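Local coordinates for protein putative type 11 methyltransferase (PDB 3I9F) that probably transfers methyl groups from S-adenosylmethionine to a substrate not yet known, and binds zinc ions in the crystal, at residues N83-H86 against D90-H93; H93-V98 against G135-F140; D112-N117 against R145-P150. All coordinates share one frame; numbering follows the deposited sequence. Where two conformers were deposited one is given.

Interaction 1. Residues N83-H86 against D90-H93; sequences NSFH and DKQH
Lys-91 runs obliquely past the ring of Phe-85 and ends at the backbone of His-86. The aliphatic part does the touching: CB of Lys-91 lies 4.0 Å from CZ of Phe-85, and CD comes equally near CE2. Phe-85 sends its CG anti to its backbone N (chi1 -171°), which carries the ring's outer end toward the helix. The lysine chain is straight up to CE, then bends at chi4 (46°), turning NZ to within 3.0 Å of His-86 O. The ammonium stands above that carbonyl plane, 65° out of it, with a second acceptor in Met-88 O, so two carbonyls of one loop hold the same charge. At 5.9 Å from the centroid of the Phe-85 ring, NZ offers at most a weak cation-pi attraction. A leucine in place of Lys-91 would probably leave His-86 O and Met-88 O without their shared donor and the loop less firmly tied to the helix. The imidazole of His-86 is committed elsewhere, its ND1 to Asp-112. The arrangement belongs to the Rossmann-like methyltransferase fold: the loop leaving the C-terminal end of parallel strand 76-82 is tied to the first turn of helix 91-101.

Interaction 2. Residues H93-V98 against G135-F140; sequences HVISEV and GWFSNF
Trp-136 O accepts a weak hydrogen bond from Ser-138 N, closing an inverse gamma turn centred on Phe-137, and has the side chain of Ile-95 against it, CG1 at 3.5 Å and CG2 at 3.7 Å. This is where helix 91-101 of the Rossmann-like methyltransferase fold packs against the chain leaving helix 130-136 on its way into strand 140-146. No hydrogen bond crosses between the segments; side chain meets side chain through apolar atoms alone. Helix 130-136 ends just ahead of Phe-137, and a type I turn from Phe-137 to Phe-140 follows, which brings the rings of its two end residues together. Val-98, one helical turn on from Ile-95, meets the second of them: its CG1 reaches CZ of Phe-140 at 4.0 Å. Phe-140 in turn has CD1 of Phe-137 over one face, near the rim. Val-108 of strand 106-113 touches Val-98 and both phenylalanines, placing the contact against the sheet. CG1 of Ile-95 stands anti to the carbonyl carbon (chi1 -60°); that torsion, with chi2 at -40°, brings CD1 over the centre of the Phe-137 ring in a CH-pi contact, 3.8 Å from the centroid and 12° off the normal.

Interaction 3. Residues D112-N117 against R145-P150; sequences DWRKEN and RFNPTP
Arg-114 reaches across to the 147-150 loop and spends its guanidinium on two hydrogen bonds that are straight at the N-H. NE donates to Pro-150 O over 3.0 Å, with an N-H...O angle of 163°. NH1 donates to Asn-147 OD1 over 3.2 Å, straighter still at 171°. Both acceptors lie at the guanidinium edge and close to its plane, although each is approached from above its own C=O plane. The amide of Asn-147 is turned steeply against the guanidinium, the planes 66° apart, and the two side chains cross at about a right angle. NH2 comes near Thr-149 O, but the angle is too poor for a hydrogen bond. The arginine gets there with a chain extended from CG to NE, so the charged group is held well out from the backbone, and bonds to two separate residues fix its rotation.

Behind this shell, backbone pairing holds strands 106-113 and 152-159 side by side. Arg-114 pairs through backbone hydrogen bonds with Tyr-151, and its side chain rests on Phe-153. The Thr-149 hydroxyl is bonded to His-152 ND1 and Tyr-151 N, which steadies the far end of the loop. Just before Arg-114, on strand 106-113, Asp-112 OD1 takes the N-H of Trp-113, N to OD1 2.9 Å, while its OD2 is engaged by the Tyr-133 hydroxyl. Residues 147-150 lie in the turn of the hairpin made by strands 140-146 and 152-159; the latter runs antiparallel between 106-113 and the outermost strand 140-146, the reversed strand of the class I methyltransferase sheet.

In the fold
Interactions 1 and 2 are buried neighbours on helix 91-101, taking its first turn and the turns that follow. They merge through the ring of Phe-85, which meets Trp-136 edge to face and also packs on Val-94 and Ile-95. Interaction 2 has no hydrogen bond between its segments and is mainly apolar, whereas interaction 1 adds a lysine bonded to backbone carbonyls. Interaction 3 is partly exposed at the C-terminal end of strand 106-113 and relies on an arginine's straight hydrogen bonds. It does not touch interaction 2, though their segments alternate along the chain, but it joins interaction 1 through the hydrogen bond between His-86 ND1 and Asp-112 OD2.

Interaction 1. Residues N83-H86 against D90-H93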
ATOM      1  N   ASN B  83       0.065  16.706 -14.795  1.00 34.74           N
ATOM      2  CA  ASN B  83       0.075  18.077 -14.245  1.00 35.51           C
ATOM      3  C   ASN B  83       0.523  18.134 -12.833  1.00 35.21           C
ATOM      4  O   ASN B  83       0.027  18.955 -12.091  1.00 37.42           O
ATOM      5  CB  ASN B  83      -1.296  18.709 -14.358  1.00 35.26           C
ATOM      6  CG  ASN B  83      -1.839  18.604 -15.768  1.00 38.05           C
ATOM      7  OD1 ASN B  83      -1.205  19.083 -16.737  1.00 43.16           O
ATOM      8  ND2 ASN B  83      -2.946  17.917 -15.913  1.00 37.21           N
ATOM      9  N   SER B  84       1.426  17.246 -12.448  1.00 34.08           N
ATOM     10  CA  SER B  84       1.724  17.072 -11.035  1.00 33.57           C
ATOM     11  C   SER B  84       3.206  17.187 -10.695  1.00 33.00           C
ATOM     12  O   SER B  84       3.508  17.499  -9.586  1.00 34.35           O
ATOM     13  CB  SER B  84       1.156  15.750 -10.503  1.00 32.81           C
ATOM     14  OG  SER B  84       1.756  14.648 -11.154  1.00 32.83           O
ATOM     15  N   PHE B  85       4.120  16.919 -11.615  1.00 32.42           N
ATOM     16  CA  PHE B  85       5.530  16.940 -11.278  1.00 32.10           C
ATOM     17  C   PHE B  85       6.031  18.329 -10.945  1.00 32.67           C
ATOM     18  O   PHE B  85       6.813  18.502 -10.030  1.00 32.31           O
ATOM     19  CB  PHE B  85       6.366  16.362 -12.405  1.00 31.89           C
ATOM     20  CG  PHE B  85       7.795  16.141 -12.057  1.00 29.00           C
ATOM     21  CD1 PHE B  85       8.168  15.066 -11.272  1.00 28.71           C
ATOM     22  CD2 PHE B  85       8.780  16.991 -12.542  1.00 28.92           C
ATOM     23  CE1 PHE B  85       9.488  14.836 -10.965  1.00 28.38           C
ATOM     24  CE2 PHE B  85      10.127  16.781 -12.238  1.00 27.35           C
ATOM     25  CZ  PHE B  85      10.477  15.711 -11.432  1.00 29.55           C
ATOM     26  N   HIS B  86       5.585  19.320 -11.691  1.00 33.64           N
ATOM     27  CA  HIS B  86       6.155  20.637 -11.575  1.00 34.19           C
ATOM     28  C   HIS B  86       6.059  21.232 -10.192  1.00 34.92           C
ATOM     29  O   HIS B  86       6.957  21.950  -9.776  1.00 36.40           O
ATOM     30  CB  HIS B  86       5.602  21.598 -12.620  1.00 34.74           C
ATOM     31  CG  HIS B  86       4.139  21.861 -12.509  1.00 34.43           C
ATOM     32  ND1 HIS B  86       3.222  21.276 -13.354  1.00 32.73           N
ATOM     33  CD2 HIS B  86       3.435  22.671 -11.681  1.00 34.24           C
ATOM     34  CE1 HIS B  86       2.010  21.700 -13.036  1.00 33.37           C
ATOM     35  NE2 HIS B  86       2.110  22.547 -12.026  1.00 33.90           N
ATOM     36  N   ASP B  90      10.505  17.305  -3.224  1.00 28.93           N
ATOM     37  CA  ASP B  90      11.589  16.389  -3.347  1.00 28.23           C
ATOM     38  C   ASP B  90      11.739  15.731  -4.752  1.00 27.92           C
ATOM     39  O   ASP B  90      11.682  14.532  -4.936  1.00 29.13           O
ATOM     40  CB  ASP B  90      11.427  15.372  -2.244  1.00 27.76           C
ATOM     41  CG  ASP B  90      11.376  16.031  -0.879  1.00 28.95           C
ATOM     42  OD1 ASP B  90      12.108  17.010  -0.622  1.00 28.82           O
ATOM     43  OD2 ASP B  90      10.574  15.611  -0.034  1.00 32.23           O
ATOM     44  N   LYS B  91      11.943  16.538  -5.747  1.00 26.65           N
ATOM     45  CA  LYS B  91      11.973  16.049  -7.078  1.00 26.18           C
ATOM     46  C   LYS B  91      13.057  14.984  -7.276  1.00 27.14           C
ATOM     47  O   LYS B  91      12.761  13.984  -7.944  1.00 26.19           O
ATOM     48  CB  LYS B  91      12.066  17.196  -8.065  1.00 25.53           C
ATOM     49  CG  LYS B  91      10.796  18.058  -8.124  1.00 23.33           C
ATOM     50  CD  LYS B  91      10.989  19.194  -9.119  1.00 27.38           C
ATOM     51  CE  LYS B  91       9.788  20.097  -9.373  1.00 28.96           C
ATOM     52  NZ  LYS B  91       9.082  20.532  -8.120  1.00 30.72           N
ATOM     53  N   GLN B  92      14.236  15.121  -6.628  1.00 27.28           N
ATOM     54  CA  GLN B  92      15.276  14.103  -6.791  0.50 27.69           C
ATOM     55  C   GLN B  92      14.871  12.800  -6.094  1.00 27.94           C
ATOM     56  O   GLN B  92      15.182  11.711  -6.593  1.00 28.23           O
ATOM     57  CB  GLN B  92      16.654  14.570  -6.315  0.50 27.54           C
ATOM     58  CG  GLN B  92      17.282  15.666  -7.140  0.50 28.35           C
ATOM     59  CD  GLN B  92      17.900  15.199  -8.450  0.50 30.67           C
ATOM     60  OE1 GLN B  92      17.643  14.087  -8.930  0.50 30.63           O
ATOM     61  NE2 GLN B  92      18.737  16.062  -9.042  0.50 31.53           N
ATOM     62  N   HIS B  93      14.170  12.894  -4.962  1.00 28.54           N
ATOM     63  CA  HIS B  93      13.630  11.690  -4.305  1.00 28.94           C
ATOM     64  C   HIS B  93      12.580  11.010  -5.203  1.00 29.09           C
ATOM     65  O   HIS B  93      12.513   9.776  -5.257  1.00 29.24           O
ATOM     66  CB  HIS B  93      13.000  12.054  -2.973  1.00 28.95           C
ATOM     67  CG  HIS B  93      12.162  10.979  -2.358  1.00 30.71           C
ATOM     68  ND1 HIS B  93      12.698   9.905  -1.667  1.00 32.56           N
ATOM     69  CD2 HIS B  93      10.811  10.849  -2.274  1.00 33.71           C
ATOM     70  CE1 HIS B  93      11.710   9.168  -1.181  1.00 33.98           C
ATOM     71  NE2 HIS B  93      10.553   9.728  -1.520  1.00 32.38           N
TER

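Interaction 2. Residues H93-V98 against G135-F140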
ATOM      1  N   HIS B  93      14.170  12.894  -4.962  1.00 28.54           N
ATOM      2  CA  HIS B  93      13.630  11.690  -4.305  1.00 28.94           C
ATOM      3  C   HIS B  93      12.580  11.010  -5.203  1.00 29.09           C
ATOM      4  O   HIS B  93      12.513   9.776  -5.257  1.00 29.24           O
ATOM      5  CB  HIS B  93      13.000  12.054  -2.973  1.00 28.95           C
ATOM      6  CG  HIS B  93      12.162  10.979  -2.358  1.00 30.71           C
ATOM      7  ND1 HIS B  93      12.698   9.905  -1.667  1.00 32.56           N
ATOM      8  CD2 HIS B  93      10.811  10.849  -2.274  1.00 33.71           C
ATOM      9  CE1 HIS B  93      11.710   9.168  -1.181  1.00 33.98           C
ATOM     10  NE2 HIS B  93      10.553   9.728  -1.520  1.00 32.38           N
ATOM     11  N   VAL B  94      11.766  11.820  -5.892  1.00 28.31           N
ATOM     12  CA  VAL B  94      10.776  11.279  -6.802  1.00 28.18           C
ATOM     13  C   VAL B  94      11.415  10.500  -7.989  1.00 29.70           C
ATOM     14  O   VAL B  94      11.047   9.379  -8.246  1.00 30.02           O
ATOM     15  CB  VAL B  94       9.871  12.395  -7.328  1.00 28.60           C
ATOM     16  CG1 VAL B  94       9.103  11.937  -8.602  1.00 24.54           C
ATOM     17  CG2 VAL B  94       8.973  12.897  -6.200  1.00 21.00           C
ATOM     18  N   ILE B  95      12.372  11.094  -8.696  1.00 30.97           N
ATOM     19  CA  ILE B  95      13.107  10.410  -9.758  1.00 31.38           C
ATOM     20  C   ILE B  95      13.762   9.147  -9.270  1.00 31.93           C
ATOM     21  O   ILE B  95      13.661   8.111  -9.887  1.00 33.11           O
ATOM     22  CB  ILE B  95      14.236  11.269 -10.306  1.00 31.29           C
ATOM     23  CG1 ILE B  95      13.688  12.567 -10.891  1.00 32.60           C
ATOM     24  CG2 ILE B  95      15.022  10.489 -11.309  1.00 29.69           C
ATOM     25  CD1 ILE B  95      12.406  12.441 -11.659  1.00 30.99           C
ATOM     26  N   SER B  96      14.444   9.229  -8.148  1.00 31.93           N
ATOM     27  CA  SER B  96      14.984   8.036  -7.535  1.00 31.64           C
ATOM     28  C   SER B  96      13.967   6.876  -7.279  1.00 31.12           C
ATOM     29  O   SER B  96      14.276   5.712  -7.488  1.00 30.48           O
ATOM     30  CB  SER B  96      15.638   8.448  -6.243  1.00 31.35           C
ATOM     31  OG  SER B  96      16.216   7.314  -5.682  1.00 33.81           O
ATOM     32  N   GLU B  97      12.772   7.202  -6.805  1.00 31.12           N
ATOM     33  CA  GLU B  97      11.736   6.210  -6.561  1.00 31.12           C
ATOM     34  C   GLU B  97      11.100   5.702  -7.843  1.00 30.71           C
ATOM     35  O   GLU B  97      10.732   4.531  -7.949  1.00 29.48           O
ATOM     36  CB  GLU B  97      10.656   6.800  -5.688  1.00 31.25           C
ATOM     37  CG  GLU B  97      11.046   6.946  -4.201  1.00 34.86           C
ATOM     38  CD  GLU B  97      11.361   5.648  -3.539  1.00 36.42           C
ATOM     39  OE1 GLU B  97      10.432   4.990  -3.057  1.00 39.34           O
ATOM     40  OE2 GLU B  97      12.558   5.272  -3.492  1.00 43.00           O
ATOM     41  N   VAL B  98      10.915   6.607  -8.792  1.00 30.88           N
ATOM     42  CA  VAL B  98      10.504   6.245 -10.120  1.00 31.23           C
ATOM     43  C   VAL B  98      11.481   5.180 -10.654  1.00 32.19           C
ATOM     44  O   VAL B  98      11.059   4.143 -11.115  1.00 32.42           O
ATOM     45  CB  VAL B  98      10.486   7.479 -11.084  1.00 31.40           C
ATOM     46  CG1 VAL B  98      10.639   7.001 -12.528  1.00 30.27           C
ATOM     47  CG2 VAL B  98       9.201   8.357 -10.870  1.00 30.01           C
ATOM     48  N   GLY B 135      15.728  17.202 -18.089  1.00 37.20           N
ATOM     49  CA  GLY B 135      16.731  17.470 -17.080  1.00 36.44           C
ATOM     50  C   GLY B 135      16.522  16.606 -15.847  1.00 36.54           C
ATOM     51  O   GLY B 135      17.472  16.086 -15.313  1.00 37.17           O
ATOM     52  N   TRP B 136      15.279  16.420 -15.410  1.00 36.34           N
ATOM     53  CA  TRP B 136      14.981  15.547 -14.263  1.00 36.29           C
ATOM     54  C   TRP B 136      14.967  14.049 -14.601  1.00 37.43           C
ATOM     55  O   TRP B 136      15.464  13.183 -13.841  1.00 36.47           O
ATOM     56  CB  TRP B 136      13.614  15.902 -13.671  1.00 35.24           C
ATOM     57  CG  TRP B 136      13.608  17.232 -13.117  1.00 33.76           C
ATOM     58  CD1 TRP B 136      13.117  18.367 -13.698  1.00 34.03           C
ATOM     59  CD2 TRP B 136      14.146  17.621 -11.876  1.00 31.63           C
ATOM     60  NE1 TRP B 136      13.328  19.435 -12.891  1.00 31.47           N
ATOM     61  CE2 TRP B 136      13.961  19.006 -11.759  1.00 32.29           C
ATOM     62  CE3 TRP B 136      14.805  16.936 -10.856  1.00 33.67           C
ATOM     63  CZ2 TRP B 136      14.375  19.731 -10.631  1.00 32.12           C
ATOM     64  CZ3 TRP B 136      15.216  17.651  -9.742  1.00 33.71           C
ATOM     65  CH2 TRP B 136      15.011  19.044  -9.651  1.00 31.69           C
ATOM     66  N   PHE B 137      14.335  13.745 -15.725  1.00 38.42           N
ATOM     67  CA  PHE B 137      14.206  12.390 -16.171  1.00 39.33           C
ATOM     68  C   PHE B 137      15.348  12.096 -17.118  1.00 41.37           C
ATOM     69  O   PHE B 137      15.129  11.630 -18.224  1.00 41.66           O
ATOM     70  CB  PHE B 137      12.860  12.214 -16.846  1.00 38.89           C
ATOM     71  CG  PHE B 137      11.694  12.238 -15.890  1.00 37.70           C
ATOM     72  CD1 PHE B 137      11.171  11.062 -15.396  1.00 37.76           C
ATOM     73  CD2 PHE B 137      11.127  13.435 -15.480  1.00 36.17           C
ATOM     74  CE1 PHE B 137      10.117  11.072 -14.520  1.00 36.53           C
ATOM     75  CE2 PHE B 137      10.079  13.452 -14.627  1.00 33.73           C
ATOM     76  CZ  PHE B 137       9.570  12.271 -14.137  1.00 36.73           C
ATOM     77  N   SER B 138      16.573  12.332 -16.647  1.00 43.66           N
ATOM     78  CA  SER B 138      17.785  12.277 -17.478  1.00 45.33           C
ATOM     79  C   SER B 138      18.325  10.875 -17.808  1.00 46.01           C
ATOM     80  O   SER B 138      19.256  10.774 -18.615  1.00 46.40           O
ATOM     81  CB  SER B 138      18.892  13.022 -16.755  1.00 46.06           C
ATOM     82  OG  SER B 138      19.111  12.374 -15.500  1.00 47.73           O
ATOM     83  N   ASN B 139      17.788   9.831 -17.169  1.00 46.37           N
ATOM     84  CA  ASN B 139      18.095   8.442 -17.532  1.00 47.58           C
ATOM     85  C   ASN B 139      16.999   7.878 -18.444  1.00 47.41           C
ATOM     86  O   ASN B 139      16.767   6.658 -18.490  1.00 46.87           O
ATOM     87  CB  ASN B 139      18.201   7.561 -16.284  1.00 48.03           C
ATOM     88  CG  ASN B 139      19.132   8.144 -15.227  1.00 51.58           C
ATOM     89  OD1 ASN B 139      18.677   8.709 -14.187  1.00 57.68           O
ATOM     90  ND2 ASN B 139      20.436   8.045 -15.482  1.00 52.01           N
ATOM     91  N   PHE B 140      16.286   8.774 -19.130  1.00 47.04           N
ATOM     92  CA  PHE B 140      15.149   8.376 -19.951  1.00 46.59           C
ATOM     93  C   PHE B 140      15.197   9.103 -21.258  1.00 46.44           C
ATOM     94  O   PHE B 140      15.765  10.179 -21.358  1.00 46.26           O
ATOM     95  CB  PHE B 140      13.826   8.706 -19.257  1.00 46.61           C
ATOM     96  CG  PHE B 140      13.624   7.985 -17.957  1.00 45.71           C
ATOM     97  CD1 PHE B 140      12.819   6.879 -17.891  1.00 43.86           C
ATOM     98  CD2 PHE B 140      14.238   8.437 -16.795  1.00 44.10           C
ATOM     99  CE1 PHE B 140      12.661   6.218 -16.695  1.00 43.92           C
ATOM    100  CE2 PHE B 140      14.091   7.775 -15.616  1.00 42.13           C
ATOM    101  CZ  PHE B 140      13.306   6.676 -15.557  1.00 43.50           C
TER

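Interaction 3. Residues D112-N117 against R145-P150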
ATOM      1  N   ASP B 112       1.627  17.720 -18.952  1.00 39.57           N
ATOM      2  CA  ASP B 112       1.723  18.969 -18.246  1.00 39.40           C
ATOM      3  C   ASP B 112       1.408  20.102 -19.187  1.00 39.25           C
ATOM      4  O   ASP B 112       1.402  19.921 -20.408  1.00 39.01           O
ATOM      5  CB  ASP B 112       3.132  19.183 -17.658  1.00 39.40           C
ATOM      6  CG  ASP B 112       3.110  19.961 -16.331  1.00 40.00           C
ATOM      7  OD1 ASP B 112       2.035  20.499 -15.965  1.00 41.36           O
ATOM      8  OD2 ASP B 112       4.156  20.014 -15.625  1.00 40.32           O
ATOM      9  N   TRP B 113       1.192  21.269 -18.579  1.00 39.06           N
ATOM     10  CA  TRP B 113       0.861  22.504 -19.241  1.00 39.67           C
ATOM     11  C   TRP B 113       1.991  23.067 -20.075  1.00 40.94           C
ATOM     12  O   TRP B 113       3.127  22.973 -19.682  1.00 41.74           O
ATOM     13  CB  TRP B 113       0.491  23.530 -18.193  1.00 39.23           C
ATOM     14  CG  TRP B 113      -0.787  23.246 -17.485  1.00 39.45           C
ATOM     15  CD1 TRP B 113      -0.941  22.530 -16.344  1.00 39.44           C
ATOM     16  CD2 TRP B 113      -2.096  23.668 -17.874  1.00 38.14           C
ATOM     17  NE1 TRP B 113      -2.270  22.491 -15.979  1.00 39.63           N
ATOM     18  CE2 TRP B 113      -3.003  23.177 -16.901  1.00 39.30           C
ATOM     19  CE3 TRP B 113      -2.587  24.441 -18.919  1.00 38.26           C
ATOM     20  CZ2 TRP B 113      -4.375  23.440 -16.944  1.00 38.67           C
ATOM     21  CZ3 TRP B 113      -3.968  24.696 -18.980  1.00 37.91           C
ATOM     22  CH2 TRP B 113      -4.838  24.191 -18.004  1.00 39.56           C
ATOM     23  N   ARG B 114       1.701  23.669 -21.224  1.00 42.57           N
ATOM     24  CA  ARG B 114       2.792  24.230 -22.019  1.00 44.25           C
ATOM     25  C   ARG B 114       3.345  25.439 -21.259  1.00 44.09           C
ATOM     26  O   ARG B 114       2.620  26.108 -20.531  1.00 42.94           O
ATOM     27  CB  ARG B 114       2.364  24.635 -23.422  1.00 44.76           C
ATOM     28  CG  ARG B 114       1.694  23.540 -24.208  1.00 49.85           C
ATOM     29  CD  ARG B 114       1.468  23.956 -25.653  1.00 55.85           C
ATOM     30  NE  ARG B 114       0.319  23.286 -26.277  1.00 61.64           N
ATOM     31  CZ  ARG B 114       0.348  22.111 -26.941  1.00 65.79           C
ATOM     32  NH1 ARG B 114       1.484  21.393 -27.075  1.00 66.13           N
ATOM     33  NH2 ARG B 114      -0.785  21.632 -27.485  1.00 65.91           N
ATOM     34  N   LYS B 115       4.627  25.698 -21.471  1.00 44.42           N
ATOM     35  CA  LYS B 115       5.351  26.751 -20.806  1.00 45.17           C
ATOM     36  C   LYS B 115       5.234  28.051 -21.609  1.00 46.14           C
ATOM     37  O   LYS B 115       6.211  28.577 -22.125  1.00 45.32           O
ATOM     38  CB  LYS B 115       6.807  26.304 -20.663  1.00 45.03           C
ATOM     39  CG  LYS B 115       7.667  27.131 -19.704  1.00 44.67           C
ATOM     40  CD  LYS B 115       9.115  26.670 -19.786  1.00 44.26           C
ATOM     41  CE  LYS B 115       9.943  27.023 -18.569  1.00 44.76           C
ATOM     42  NZ  LYS B 115      11.406  26.683 -18.802  1.00 45.71           N
ATOM     43  N   GLU B 116       4.001  28.524 -21.729  1.00 48.30           N
ATOM     44  CA  GLU B 116       3.664  29.802 -22.358  1.00 50.29           C
ATOM     45  C   GLU B 116       2.447  30.300 -21.634  1.00 50.91           C
ATOM     46  O   GLU B 116       1.875  29.567 -20.836  1.00 50.36           O
ATOM     47  CB  GLU B 116       3.384  29.681 -23.862  1.00 50.69           C
ATOM     48  CG  GLU B 116       2.594  28.440 -24.302  1.00 54.92           C
ATOM     49  CD  GLU B 116       2.340  28.392 -25.845  1.00 60.40           C
ATOM     50  OE1 GLU B 116       2.685  27.352 -26.492  1.00 60.33           O
ATOM     51  OE2 GLU B 116       1.793  29.404 -26.395  1.00 63.18           O
ATOM     52  N   ASN B 117       2.040  31.546 -21.873  1.00 52.23           N
ATOM     53  CA  ASN B 117       0.869  32.041 -21.159  1.00 53.15           C
ATOM     54  C   ASN B 117      -0.379  31.660 -21.919  1.00 51.64           C
ATOM     55  O   ASN B 117      -0.679  32.237 -22.941  1.00 52.49           O
ATOM     56  CB  ASN B 117       0.907  33.543 -20.887  1.00 54.29           C
ATOM     57  CG  ASN B 117      -0.165  33.964 -19.842  1.00 59.49           C
ATOM     58  OD1 ASN B 117      -0.951  33.112 -19.330  1.00 61.92           O
ATOM     59  ND2 ASN B 117      -0.191  35.271 -19.513  1.00 63.07           N
ATOM     60  N   ARG B 145       5.488  11.447 -28.552  1.00 53.87           N
ATOM     61  CA  ARG B 145       4.900  12.727 -28.122  1.00 53.36           C
ATOM     62  C   ARG B 145       3.453  12.825 -28.525  1.00 53.65           C
ATOM     63  O   ARG B 145       3.056  12.250 -29.513  1.00 55.14           O
ATOM     64  CB  ARG B 145       5.603  13.887 -28.762  1.00 52.75           C
ATOM     65  CG  ARG B 145       7.036  13.941 -28.485  1.00 51.86           C
ATOM     66  CD  ARG B 145       7.547  15.298 -28.838  1.00 50.56           C
ATOM     67  NE  ARG B 145       8.943  15.428 -28.466  1.00 50.60           N
ATOM     68  CZ  ARG B 145       9.949  14.850 -29.107  1.00 53.21           C
ATOM     69  NH1 ARG B 145       9.728  14.090 -30.179  1.00 53.75           N
ATOM     70  NH2 ARG B 145      11.194  15.031 -28.671  1.00 53.66           N
ATOM     71  N   PHE B 146       2.667  13.576 -27.776  1.00 54.08           N
ATOM     72  CA  PHE B 146       1.248  13.752 -28.076  1.00 54.03           C
ATOM     73  C   PHE B 146       0.712  15.042 -27.439  1.00 54.49           C
ATOM     74  O   PHE B 146       1.330  15.591 -26.539  1.00 54.33           O
ATOM     75  CB  PHE B 146       0.438  12.517 -27.668  1.00 53.71           C
ATOM     76  CG  PHE B 146       0.366  12.282 -26.192  1.00 53.89           C
ATOM     77  CD1 PHE B 146      -0.821  12.548 -25.485  1.00 53.92           C
ATOM     78  CD2 PHE B 146       1.464  11.792 -25.494  1.00 52.45           C
ATOM     79  CE1 PHE B 146      -0.900  12.330 -24.104  1.00 52.36           C
ATOM     80  CE2 PHE B 146       1.388  11.564 -24.110  1.00 51.97           C
ATOM     81  CZ  PHE B 146       0.213  11.840 -23.416  1.00 50.76           C
ATOM     82  N   ASN B 147      -0.411  15.535 -27.959  1.00 55.11           N
ATOM     83  CA  ASN B 147      -1.001  16.791 -27.531  1.00 55.44           C
ATOM     84  C   ASN B 147      -2.387  16.543 -26.971  1.00 54.74           C
ATOM     85  O   ASN B 147      -3.376  16.672 -27.684  1.00 54.92           O
ATOM     86  CB  ASN B 147      -1.069  17.793 -28.692  1.00 55.74           C
ATOM     87  CG  ASN B 147       0.326  18.204 -29.211  1.00 58.60           C
ATOM     88  OD1 ASN B 147       1.260  18.507 -28.425  1.00 59.76           O
ATOM     89  ND2 ASN B 147       0.462  18.240 -30.547  1.00 59.96           N
ATOM     90  N   PRO B 148      -2.465  16.224 -25.673  1.00 54.07           N
ATOM     91  CA  PRO B 148      -3.736  15.952 -24.977  1.00 53.39           C
ATOM     92  C   PRO B 148      -4.766  17.029 -25.189  1.00 52.75           C
ATOM     93  O   PRO B 148      -5.951  16.729 -25.344  1.00 53.11           O
ATOM     94  CB  PRO B 148      -3.339  15.961 -23.485  1.00 53.48           C
ATOM     95  CG  PRO B 148      -1.906  15.787 -23.451  1.00 53.57           C
ATOM     96  CD  PRO B 148      -1.336  16.310 -24.732  1.00 53.76           C
ATOM     97  N   THR B 149      -4.311  18.283 -25.119  1.00 51.84           N
ATOM     98  CA  THR B 149      -5.145  19.442 -25.346  1.00 50.88           C
ATOM     99  C   THR B 149      -4.287  20.493 -26.040  1.00 50.62           C
ATOM    100  O   THR B 149      -3.121  20.258 -26.291  1.00 50.62           O
ATOM    101  CB  THR B 149      -5.736  20.008 -24.037  1.00 50.57           C
ATOM    102  OG1 THR B 149      -4.908  21.076 -23.557  1.00 50.97           O
ATOM    103  CG2 THR B 149      -5.891  18.952 -22.997  1.00 49.26           C
ATOM    104  N   PRO B 150      -4.866  21.646 -26.377  1.00 50.64           N
ATOM    105  CA  PRO B 150      -4.068  22.663 -27.075  1.00 50.74           C
ATOM    106  C   PRO B 150      -3.238  23.522 -26.120  1.00 50.76           C
ATOM    107  O   PRO B 150      -2.467  24.392 -26.573  1.00 50.68           O
ATOM    108  CB  PRO B 150      -5.117  23.536 -27.791  1.00 50.96           C
ATOM    109  CG  PRO B 150      -6.484  23.149 -27.173  1.00 51.78           C
ATOM    110  CD  PRO B 150      -6.273  22.055 -26.166  1.00 50.82           C
TER